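Long-range contacts in protein PTHB1 (Homo sapiens, PDB 4YD8), which serves as a subunit of the BBSome, a coat complex thought to sort specific membrane proteins to primary cilia, and contributes here its N-terminal seven-bladed beta-propeller: residues W13-L18 and F56-P60; L107-S113 and C125-Y131; Q159-L165 and G176-F182; F283-L287 and Y319-T323. One frame throughout, in Å; residues are numbered along the deposited sequence. Where two conformers were deposited one is given.

How the contacts relate
The four contacts illustrate how a beta-propeller is held together both within its blades and between them. Contacts 2 and 3 each join strands of one four-stranded antiparallel sheet and are carried by backbone hydrogen bonds. In both, a selenomethionine methyl also lies on an aromatic ring. Contacts 1 and 4 bring together different sheets, have no hydrogen bond across them, and rely on side-chain packing, partly against backbone; both reach the eight-stranded mixed sheet. None is wholly core: every one mixes buried and exposed residues, and each is centred about 19 to 21 Å from the centre of the chain. They do not touch one another, and contacts 2 and 4, on opposite sides of that centre, have their centres about 40 Å apart.

Contact 1 of 4, residues W13-L18 and F56-P60; sequences WWSTIL and FSPHP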
# COMPACT_ATOMS: atom_id res chain seq x y z
N TRP A 13 -16.54 3.62 13.19
CA TRP A 13 -16.84 2.76 14.32
C TRP A 13 -15.63 2.54 15.21
O TRP A 13 -15.71 1.82 16.20
CB TRP A 13 -17.41 1.41 13.84
CG TRP A 13 -16.54 0.65 12.87
CD1 TRP A 13 -16.55 0.73 11.50
CD2 TRP A 13 -15.57 -0.34 13.20
NE1 TRP A 13 -15.62 -0.13 10.97
CE2 TRP A 13 -15.02 -0.82 11.99
CE3 TRP A 13 -15.10 -0.88 14.41
CZ2 TRP A 13 -14.03 -1.80 11.95
CZ3 TRP A 13 -14.12 -1.85 14.38
CH2 TRP A 13 -13.58 -2.30 13.15
N TRP A 14 -14.50 3.18 14.88
CA TRP A 14 -13.28 3.04 15.67
C TRP A 14 -12.23 4.06 15.22
O TRP A 14 -12.02 4.25 14.02
CB TRP A 14 -12.69 1.64 15.54
CG TRP A 14 -11.48 1.36 16.41
CD1 TRP A 14 -11.48 0.85 17.68
CD2 TRP A 14 -10.10 1.52 16.05
NE1 TRP A 14 -10.20 0.71 18.14
CE2 TRP A 14 -9.33 1.11 17.16
CE3 TRP A 14 -9.44 1.99 14.91
CZ2 TRP A 14 -7.93 1.14 17.16
CZ3 TRP A 14 -8.05 2.01 14.91
CH2 TRP A 14 -7.31 1.59 16.02
N SER A 15 -11.58 4.70 16.18
CA SER A 15 -10.44 5.54 15.84
C SER A 15 -9.43 5.55 16.97
O SER A 15 -9.75 5.25 18.12
CB SER A 15 -10.89 6.97 15.51
OG SER A 15 -11.26 7.69 16.67
N THR A 16 -8.19 5.86 16.64
CA THR A 16 -7.19 6.07 17.66
C THR A 16 -6.21 7.13 17.16
O THR A 16 -6.23 7.52 15.99
CB THR A 16 -6.44 4.76 18.03
OG1 THR A 16 -5.77 4.92 19.29
CG2 THR A 16 -5.41 4.39 16.96
N ILE A 17 -5.36 7.60 18.07
CA ILE A 17 -4.28 8.49 17.69
C ILE A 17 -2.97 7.78 18.03
O ILE A 17 -2.78 7.32 19.15
CB ILE A 17 -4.38 9.84 18.41
CG1 ILE A 17 -5.67 10.55 17.99
CG2 ILE A 17 -3.18 10.71 18.09
CD1 ILE A 17 -5.89 11.90 18.71
N LEU A 18 -2.10 7.68 17.03
CA LEU A 18 -0.86 6.91 17.15
C LEU A 18 0.29 7.72 17.75
O LEU A 18 0.85 8.59 17.09
CB LEU A 18 -0.44 6.39 15.78
CG LEU A 18 -1.45 5.48 15.10
CD1 LEU A 18 -0.91 5.00 13.77
CD2 LEU A 18 -1.75 4.31 16.00
N PHE A 56 -2.99 -3.57 15.03
CA PHE A 56 -4.31 -3.48 15.67
C PHE A 56 -5.29 -4.50 15.11
O PHE A 56 -5.27 -4.83 13.93
CB PHE A 56 -4.96 -2.09 15.48
CG PHE A 56 -4.19 -0.95 16.09
CD1 PHE A 56 -3.20 -0.31 15.36
CD2 PHE A 56 -4.48 -0.50 17.38
CE1 PHE A 56 -2.50 0.76 15.91
CE2 PHE A 56 -3.78 0.56 17.93
CZ PHE A 56 -2.78 1.19 17.19
N SER A 57 -6.19 -4.94 15.98
CA SER A 57 -7.38 -5.66 15.56
C SER A 57 -8.57 -4.95 16.21
O SER A 57 -8.98 -5.30 17.30
CB SER A 57 -7.30 -7.14 15.98
OG SER A 57 -8.38 -7.88 15.42
N PRO A 58 -9.09 -3.92 15.54
CA PRO A 58 -10.07 -3.02 16.17
C PRO A 58 -11.43 -3.67 16.41
O PRO A 58 -11.88 -4.50 15.63
CB PRO A 58 -10.19 -1.86 15.17
CG PRO A 58 -9.69 -2.41 13.89
CD PRO A 58 -8.67 -3.45 14.21
N HIS A 59 -12.07 -3.25 17.49
CA HIS A 59 -13.42 -3.70 17.82
C HIS A 59 -14.24 -2.48 18.18
O HIS A 59 -13.72 -1.53 18.76
CB HIS A 59 -13.41 -4.69 18.99
CG HIS A 59 -12.71 -5.98 18.69
ND1 HIS A 59 -11.33 -6.11 18.74
CD2 HIS A 59 -13.18 -7.19 18.33
CE1 HIS A 59 -11.00 -7.34 18.42
NE2 HIS A 59 -12.10 -8.02 18.16
N PRO A 60 -15.54 -2.50 17.85
CA PRO A 60 -16.38 -1.37 18.24
C PRO A 60 -16.59 -1.33 19.76
O PRO A 60 -16.41 -2.34 20.44
CB PRO A 60 -17.70 -1.65 17.51
CG PRO A 60 -17.74 -3.12 17.40
CD PRO A 60 -16.30 -3.54 17.15
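Pro-58 sets its CB on the face of the Trp-14 indole, and this is where the contact is tightest. That CB sits 3.5 Å from the centroid of the five-membered ring of Trp-14, only 12° off the ring normal, a CH-pi contact. The indole reaches across to the other segment because chi1 (-175°) swings it beside the carbonyl carbon; its NE1 is hydrogen-bonded to Asp-71 OD2, and the far edge of its six-membered ring points at the face of Phe-56. This offset edge-to-face pair has planes 62° apart, and Trp-14 CH2 stands 3.8 Å from Phe-56 CD2. Farther along, Leu-18 slides past the same phenyl ring in the opposite direction, its CD2 3.5 Å from Phe-56 CZ. Strand 8-17 pairs with strand 357-362, the last strand of the beta-propeller, and Phe-56 ends a strand of the next blade in sequence, so the contact packs two blades together; Trp-13 and Trp-14, both facing Cys-360, form a classic beta bulge that turns two successive indoles to this side. The Trp-13 end is looser. Here the ring offers its edge to the Pro-58 carbonyl, with CZ3 3.7 Å from Pro-58 O, and CZ3 lies 3.9 Å from Pro-60 CD. Pro-60 remains partly exposed, and His-59 is exposed.

Contact 2 of 4, residues L107-S113 and C125-Y131; sequences LCVYSVS and CQMKLMY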
# COMPACT_ATOMS: atom_id res chain seq x y z
N LEU A 107 16.27 -3.69 5.48
CA LEU A 107 14.97 -4.31 5.27
C LEU A 107 14.86 -5.46 6.26
O LEU A 107 15.75 -6.32 6.31
CB LEU A 107 14.84 -4.80 3.83
CG LEU A 107 13.71 -5.80 3.54
CD1 LEU A 107 12.37 -5.10 3.49
CD2 LEU A 107 13.98 -6.57 2.24
N CYS A 108 13.80 -5.47 7.08
CA CYS A 108 13.65 -6.50 8.11
C CYS A 108 12.36 -7.27 7.88
O CYS A 108 11.32 -6.67 7.61
CB CYS A 108 13.66 -5.88 9.50
SG CYS A 108 15.19 -4.93 9.88
N VAL A 109 12.44 -8.60 7.94
CA VAL A 109 11.26 -9.44 7.72
C VAL A 109 10.93 -10.19 9.01
O VAL A 109 11.81 -10.79 9.63
CB VAL A 109 11.49 -10.40 6.52
CG1 VAL A 109 10.39 -11.46 6.44
CG2 VAL A 109 11.51 -9.62 5.20
N TYR A 110 9.67 -10.12 9.42
CA TYR A 110 9.23 -10.63 10.72
C TYR A 110 8.13 -11.66 10.59
O TYR A 110 7.27 -11.56 9.71
CB TYR A 110 8.69 -9.51 11.61
CG TYR A 110 9.71 -8.49 12.01
CD1 TYR A 110 10.46 -8.66 13.16
CD2 TYR A 110 9.92 -7.36 11.24
CE1 TYR A 110 11.41 -7.72 13.53
CE2 TYR A 110 10.86 -6.42 11.60
CZ TYR A 110 11.61 -6.62 12.75
OH TYR A 110 12.54 -5.70 13.12
N SER A 111 8.12 -12.60 11.53
CA SER A 111 7.00 -13.52 11.71
C SER A 111 6.11 -13.06 12.86
O SER A 111 6.57 -12.97 14.00
CB SER A 111 7.53 -14.94 11.98
OG SER A 111 6.48 -15.83 12.30
N VAL A 112 4.83 -12.80 12.59
CA VAL A 112 3.90 -12.39 13.63
C VAL A 112 3.01 -13.56 14.00
O VAL A 112 2.37 -14.13 13.13
CB VAL A 112 3.02 -11.20 13.17
CG1 VAL A 112 2.03 -10.82 14.25
CG2 VAL A 112 3.89 -10.00 12.78
N SER A 113 3.01 -13.93 15.27
CA SER A 113 2.24 -15.08 15.72
C SER A 113 0.76 -14.74 15.90
O SER A 113 0.37 -13.58 15.97
CB SER A 113 2.78 -15.61 17.05
OG SER A 113 2.38 -14.76 18.11
N CYS A 125 0.73 -10.89 21.00
CA CYS A 125 1.35 -11.80 20.06
C CYS A 125 2.84 -11.55 20.10
O CYS A 125 3.30 -10.62 20.76
CB CYS A 125 0.81 -11.59 18.65
SG CYS A 125 1.09 -9.90 17.99
N GLN A 126 3.61 -12.37 19.40
CA GLN A 126 5.04 -12.09 19.28
C GLN A 126 5.35 -11.70 17.85
O GLN A 126 4.60 -12.03 16.93
CB GLN A 126 5.88 -13.29 19.72
CG GLN A 126 5.72 -14.49 18.83
CD GLN A 126 6.52 -15.69 19.29
OE1 GLN A 126 6.82 -15.82 20.48
NE2 GLN A 126 6.87 -16.57 18.36
N MSE A 127 6.44 -10.97 17.67
CA MSE A 127 6.95 -10.62 16.36
C MSE A 127 8.42 -10.95 16.34
O MSE A 127 9.19 -10.30 17.04
CB MSE A 127 6.72 -9.14 16.07
CG MSE A 127 7.09 -8.74 14.66
SE MSE A 127 6.49 -6.94 14.26
CE MSE A 127 8.19 -6.02 14.49
N LYS A 128 8.82 -11.96 15.58
CA LYS A 128 10.20 -12.42 15.60
C LYS A 128 10.87 -12.11 14.28
O LYS A 128 10.29 -12.34 13.21
CB LYS A 128 10.28 -13.93 15.85
CG LYS A 128 9.45 -14.46 17.01
CD LYS A 128 9.80 -13.79 18.32
CE LYS A 128 11.12 -14.27 18.86
NZ LYS A 128 11.16 -14.04 20.34
N LEU A 129 12.11 -11.62 14.34
CA LEU A 129 12.88 -11.35 13.13
C LEU A 129 13.27 -12.65 12.43
O LEU A 129 13.86 -13.55 13.05
CB LEU A 129 14.13 -10.54 13.48
CG LEU A 129 15.00 -10.11 12.30
CD1 LEU A 129 14.33 -9.02 11.50
CD2 LEU A 129 16.37 -9.64 12.81
N MSE A 130 12.95 -12.76 11.15
CA MSE A 130 13.36 -13.93 10.37
C MSE A 130 14.70 -13.68 9.71
O MSE A 130 15.60 -14.52 9.76
CB MSE A 130 12.31 -14.30 9.32
CG MSE A 130 10.94 -14.64 9.88
SE MSE A 130 11.03 -16.20 11.03
CE MSE A 130 11.29 -17.64 9.73
N TYR A 131 14.84 -12.51 9.09
CA TYR A 131 16.13 -12.13 8.51
C TYR A 131 16.11 -10.65 8.26
O TYR A 131 15.06 -10.02 8.26
CB TYR A 131 16.43 -12.88 7.21
CG TYR A 131 15.41 -12.64 6.10
CD1 TYR A 131 15.55 -11.58 5.20
CD2 TYR A 131 14.31 -13.49 5.95
CE1 TYR A 131 14.61 -11.37 4.19
CE2 TYR A 131 13.38 -13.29 4.95
CZ TYR A 131 13.53 -12.23 4.08
OH TYR A 131 12.61 -12.04 3.08
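Tyr-110 lies between two methyl groups of the adjoining strand. The methyl CE of selenomethionine Met-127 sits over the centre of one ring face, 3.6 Å from its centroid and 5° off the normal, and Leu-129 CD1 lies over the opposite face, nearer the rim. The Met-127 chain runs extended through chi2 and bends at chi3 (101°), which swings the methyl over the ring; SE, 4.6 Å from the Tyr-110 centroid, makes this a Met-aromatic contact. Tyr-110 CB also meets Met-127 CG at 3.5 Å.

The other side of the sheet has a different pairing. There the Tyr-131 ring, its CG set between the backbone N and carbonyl carbon (chi1 60°), folds back over Val-109, whose CB faces the ring at 3.9 Å from the centroid. The hydroxyl of Tyr-131 is hydrogen-bonded to Phe-90 O in a nearby loop. On the same side of the sheet, Met-130 curls so that SE rests 3.8 Å from Ser-111 CB.

Backbone hydrogen bonds hold the two strands in register: Val-109 and Ser-111 each both give and receive one, and Ser-113 donates to Gln-126 O. At the end nearest the connecting loop, Gln-126 N donates to Ser-113 OG in an almost straight bond of 3.0 Å. Met-130 and Tyr-131 both face Val-109, a classic beta bulge in the antiparallel pairing of the third and fourth strands of a four-stranded propeller blade.

Contact 3 of 4, residues Q159-L165 and G176-F182; sequences QSMDGML and GRFLPGF
One face of the Phe-182 ring rests on the backbone of Gly-163, whose CA is 3.4 Å from the ring centroid, a CH-pi contact. At the edge of that ring lie two oxygens, Met-161 O in its plane and Gln-159 OE1, the latter 3.4 Å from Phe-182 CE1; the amide's NE2 is hydrogen-bonded to Gly-186 O and Asn-141 OD1. The second ring, Phe-178, has the methyl CE of selenomethionine Met-164 over one face, 3.7 Å from its centroid, and Gly-163 O near its edge.

Gly-163, at positive phi, closes a type I turn that begins at Ser-160. Inside the turn Ser-160 OG donates to Asp-162 OD1 at 2.6 Å and accepts from Met-164 N, so one hydroxyl bonds to both the turn and the strand that leaves it. Gly-163 O takes the Leu-179 amide at 2.9 Å, nearly straight at 171°, and Leu-165 and Arg-177 exchange two backbone bonds.

Strands 164-169 and 172-178 form the hairpin at the outer side of their four-stranded propeller blade. Beyond it, Arg-177 reaches Leu-214 and Ala-215 of helix 211-216, Asp-162 forms a salt bridge with Arg-137, and Leu-179 packs on Tyr-209 of strand 205-210.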
# COMPACT_ATOMS: atom_id res chain seq x y z
N GLN A 159 13.62 0.44 -4.24
CA GLN A 159 14.21 1.55 -4.97
C GLN A 159 15.02 2.43 -4.03
O GLN A 159 14.49 2.90 -3.02
CB GLN A 159 13.13 2.38 -5.67
CG GLN A 159 13.73 3.58 -6.46
CD GLN A 159 12.66 4.43 -7.13
OE1 GLN A 159 12.92 5.07 -8.15
NE2 GLN A 159 11.46 4.44 -6.56
N SER A 160 16.30 2.67 -4.36
CA SER A 160 17.12 3.54 -3.53
C SER A 160 16.82 5.00 -3.84
O SER A 160 16.21 5.31 -4.86
CB SER A 160 18.62 3.26 -3.77
OG SER A 160 19.00 3.71 -5.06
N MSE A 161 17.25 5.90 -2.96
CA MSE A 161 17.05 7.32 -3.19
C MSE A 161 17.73 7.77 -4.49
O MSE A 161 17.23 8.68 -5.15
CB MSE A 161 17.58 8.16 -2.02
CG MSE A 161 16.77 8.00 -0.73
SE MSE A 161 14.93 8.68 -0.90
CE MSE A 161 15.28 10.39 -1.77
N ASP A 162 18.83 7.12 -4.87
CA ASP A 162 19.53 7.54 -6.08
C ASP A 162 19.20 6.65 -7.29
O ASP A 162 19.87 6.70 -8.31
CB ASP A 162 21.06 7.62 -5.84
CG ASP A 162 21.73 6.26 -5.61
OD1 ASP A 162 21.06 5.24 -5.34
OD2 ASP A 162 22.98 6.21 -5.68
N GLY A 163 18.14 5.86 -7.18
CA GLY A 163 17.55 5.23 -8.35
C GLY A 163 18.04 3.85 -8.76
O GLY A 163 17.94 3.49 -9.93
N MSE A 164 18.57 3.10 -7.81
CA MSE A 164 18.88 1.70 -8.07
C MSE A 164 17.70 0.85 -7.64
O MSE A 164 17.17 1.07 -6.56
CB MSE A 164 20.14 1.26 -7.33
CG MSE A 164 20.43 -0.22 -7.48
SE MSE A 164 22.13 -0.73 -6.70
CE MSE A 164 23.22 -0.50 -8.29
N LEU A 165 17.30 -0.08 -8.49
CA LEU A 165 16.35 -1.12 -8.08
C LEU A 165 17.15 -2.29 -7.54
O LEU A 165 17.99 -2.86 -8.24
CB LEU A 165 15.47 -1.56 -9.25
CG LEU A 165 14.57 -0.50 -9.89
CD1 LEU A 165 13.64 -1.17 -10.88
CD2 LEU A 165 13.77 0.28 -8.85
N GLY A 176 21.28 -5.63 -8.34
CA GLY A 176 20.86 -4.24 -8.35
C GLY A 176 21.12 -3.58 -9.70
O GLY A 176 22.14 -3.84 -10.34
N ARG A 177 20.18 -2.74 -10.14
CA ARG A 177 20.28 -2.05 -11.44
C ARG A 177 19.89 -0.59 -11.31
O ARG A 177 18.87 -0.29 -10.71
CB ARG A 177 19.36 -2.71 -12.47
CG ARG A 177 19.54 -4.21 -12.63
CD ARG A 177 20.82 -4.56 -13.37
NE ARG A 177 20.96 -6.00 -13.52
CZ ARG A 177 21.86 -6.75 -12.90
NH1 ARG A 177 22.75 -6.19 -12.08
NH2 ARG A 177 21.90 -8.06 -13.11
N PHE A 178 20.70 0.31 -11.87
CA PHE A 178 20.32 1.72 -11.91
C PHE A 178 19.33 2.02 -13.02
O PHE A 178 19.53 1.63 -14.16
CB PHE A 178 21.55 2.61 -12.13
CG PHE A 178 22.44 2.72 -10.93
CD1 PHE A 178 22.00 3.35 -9.78
CD2 PHE A 178 23.74 2.23 -10.97
CE1 PHE A 178 22.82 3.47 -8.68
CE2 PHE A 178 24.57 2.34 -9.87
CZ PHE A 178 24.12 2.96 -8.72
N LEU A 179 18.26 2.73 -12.67
CA LEU A 179 17.31 3.27 -13.64
C LEU A 179 17.89 4.38 -14.51
O LEU A 179 18.49 5.31 -13.98
CB LEU A 179 16.08 3.84 -12.94
CG LEU A 179 15.20 2.83 -12.19
CD1 LEU A 179 14.09 3.56 -11.48
CD2 LEU A 179 14.63 1.84 -13.17
N PRO A 180 17.65 4.32 -15.82
CA PRO A 180 18.01 5.45 -16.68
C PRO A 180 16.93 6.53 -16.62
O PRO A 180 15.80 6.26 -16.18
CB PRO A 180 18.09 4.81 -18.07
CG PRO A 180 17.06 3.72 -18.02
CD PRO A 180 17.05 3.21 -16.59
N GLY A 181 17.29 7.75 -17.04
CA GLY A 181 16.36 8.87 -17.08
C GLY A 181 15.85 9.23 -15.70
O GLY A 181 14.69 9.64 -15.53
N PHE A 182 16.73 9.08 -14.71
CA PHE A 182 16.35 9.19 -13.31
C PHE A 182 16.74 10.53 -12.72
O PHE A 182 17.86 10.99 -12.93
CB PHE A 182 16.99 8.06 -12.49
CG PHE A 182 16.63 8.09 -11.02
CD1 PHE A 182 15.48 7.42 -10.56
CD2 PHE A 182 17.42 8.75 -10.10
CE1 PHE A 182 15.15 7.44 -9.21
CE2 PHE A 182 17.08 8.78 -8.75
CZ PHE A 182 15.94 8.12 -8.31
O HOH W 1 19.69 5.90 -11.63

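Contact 4 of 4, residues F283-L287 and Y319-T323; sequences FMKKL and YQDVT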
# COMPACT_ATOMS: atom_id res chain seq x y z
N PHE A 283 -8.55 4.82 -19.54
CA PHE A 283 -9.33 6.05 -19.32
C PHE A 283 -8.56 7.00 -18.41
O PHE A 283 -7.59 6.61 -17.74
CB PHE A 283 -10.75 5.75 -18.76
CG PHE A 283 -10.77 5.18 -17.35
CD1 PHE A 283 -10.46 5.97 -16.25
CD2 PHE A 283 -11.17 3.87 -17.14
CE1 PHE A 283 -10.50 5.44 -14.97
CE2 PHE A 283 -11.20 3.34 -15.85
CZ PHE A 283 -10.87 4.13 -14.77
N MSE A 284 -8.97 8.26 -18.40
CA MSE A 284 -8.38 9.22 -17.49
C MSE A 284 -9.43 10.25 -17.10
O MSE A 284 -10.42 10.44 -17.81
CB MSE A 284 -7.15 9.90 -18.12
CG MSE A 284 -7.51 10.89 -19.19
SE MSE A 284 -5.92 11.74 -19.97
CE MSE A 284 -5.46 12.84 -18.46
N LYS A 285 -9.21 10.88 -15.96
CA LYS A 285 -10.16 11.80 -15.38
C LYS A 285 -9.43 12.97 -14.73
O LYS A 285 -8.56 12.75 -13.88
CB LYS A 285 -10.99 11.06 -14.33
CG LYS A 285 -11.65 11.93 -13.28
CD LYS A 285 -12.80 12.70 -13.86
CE LYS A 285 -13.77 13.12 -12.76
NZ LYS A 285 -14.93 13.84 -13.34
N LYS A 286 -9.77 14.20 -15.12
CA LYS A 286 -9.25 15.38 -14.45
C LYS A 286 -9.88 15.49 -13.07
O LYS A 286 -11.08 15.41 -12.91
CB LYS A 286 -9.53 16.64 -15.26
CG LYS A 286 -9.21 17.94 -14.53
CD LYS A 286 -9.31 19.15 -15.44
CE LYS A 286 -8.86 20.42 -14.73
NZ LYS A 286 -7.50 20.25 -14.14
N LEU A 287 -9.04 15.68 -12.05
CA LEU A 287 -9.54 15.80 -10.70
C LEU A 287 -9.86 17.26 -10.38
O LEU A 287 -9.10 18.15 -10.74
CB LEU A 287 -8.53 15.22 -9.72
CG LEU A 287 -8.34 13.71 -9.89
CD1 LEU A 287 -7.18 13.23 -9.05
CD2 LEU A 287 -9.60 12.95 -9.53
N TYR A 319 -15.07 6.78 -6.97
CA TYR A 319 -15.39 6.80 -8.39
C TYR A 319 -15.62 5.39 -8.91
O TYR A 319 -14.88 4.47 -8.57
CB TYR A 319 -14.24 7.45 -9.19
CG TYR A 319 -14.05 8.88 -8.80
CD1 TYR A 319 -13.20 9.24 -7.75
CD2 TYR A 319 -14.73 9.89 -9.47
CE1 TYR A 319 -13.04 10.57 -7.39
CE2 TYR A 319 -14.57 11.22 -9.12
CZ TYR A 319 -13.72 11.55 -8.08
OH TYR A 319 -13.56 12.86 -7.73
N GLN A 320 -16.65 5.22 -9.73
CA GLN A 320 -16.76 4.05 -10.58
C GLN A 320 -16.29 4.49 -11.96
O GLN A 320 -16.95 5.31 -12.60
CB GLN A 320 -18.19 3.51 -10.64
CG GLN A 320 -18.29 2.22 -11.46
CD GLN A 320 -19.69 1.60 -11.41
OE1 GLN A 320 -20.66 2.27 -11.06
NE2 GLN A 320 -19.79 0.33 -11.76
N ASP A 321 -15.15 3.95 -12.39
CA ASP A 321 -14.43 4.44 -13.57
C ASP A 321 -14.13 5.92 -13.33
O ASP A 321 -13.38 6.23 -12.42
CB ASP A 321 -15.22 4.16 -14.86
CG ASP A 321 -15.38 2.67 -15.13
OD1 ASP A 321 -14.54 1.89 -14.62
OD2 ASP A 321 -16.34 2.28 -15.85
N VAL A 322 -14.73 6.84 -14.10
CA VAL A 322 -14.49 8.26 -13.84
C VAL A 322 -15.70 8.96 -13.21
O VAL A 322 -15.72 10.19 -13.07
CB VAL A 322 -14.08 9.03 -15.14
CG1 VAL A 322 -12.98 8.28 -15.89
CG2 VAL A 322 -15.29 9.25 -16.06
N THR A 323 -16.70 8.19 -12.81
CA THR A 323 -17.95 8.79 -12.36
C THR A 323 -18.01 8.82 -10.83
O THR A 323 -17.91 7.79 -10.19
CB THR A 323 -19.16 8.03 -12.91
OG1 THR A 323 -19.14 8.08 -14.34
CG2 THR A 323 -20.48 8.64 -12.40
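Val-322 meets two side chains of strand 281-286, Phe-283 and Lys-285, by way of one methyl. This CG1 approaches Phe-283 CD1 to 3.4 Å and Lys-285 CB to 3.8 Å. The Phe-283 ring and the valine slide past each other in opposite directions, and the methyl reaches the ring obliquely.

Phe-283 owes its position to a chi1 of 67°, which tucks CG between the backbone N and the carbonyl carbon and turns the ring toward the turn at 320-323. There Asp-321 CB lies over one face, and Phe-283 CZ comes within 3.8 Å of Asp-321 CA. The two side chains cross at about a right angle, and the carboxylate and ring planes are 54° apart; Asp-321 OD1 is hydrogen-bonded to Ile-305 N.

Lys-285 leaves the strand with CG anti to the backbone N, bends at chi2 (73°) and then runs nearly extended, a course that takes its methylenes obliquely over Val-322. Thus the aliphatic part of the lysine does the packing: CE is 3.5 Å from Val-322 O and 4.2 Å from Tyr-319 CE2.

The receiving loop is a type II' turn from Gln-320 to Thr-323, closed by a pair of backbone bonds, Gln-320 N to Thr-323 O and the reverse, each 2.9 Å. The contact joins neighbouring blades of the propeller: the turn links strands 315-320 and 323-329 of the mixed sheet, while strand 281-286 is the outermost strand of the preceding four-stranded sheet, bonded on its other side to strand 271-275.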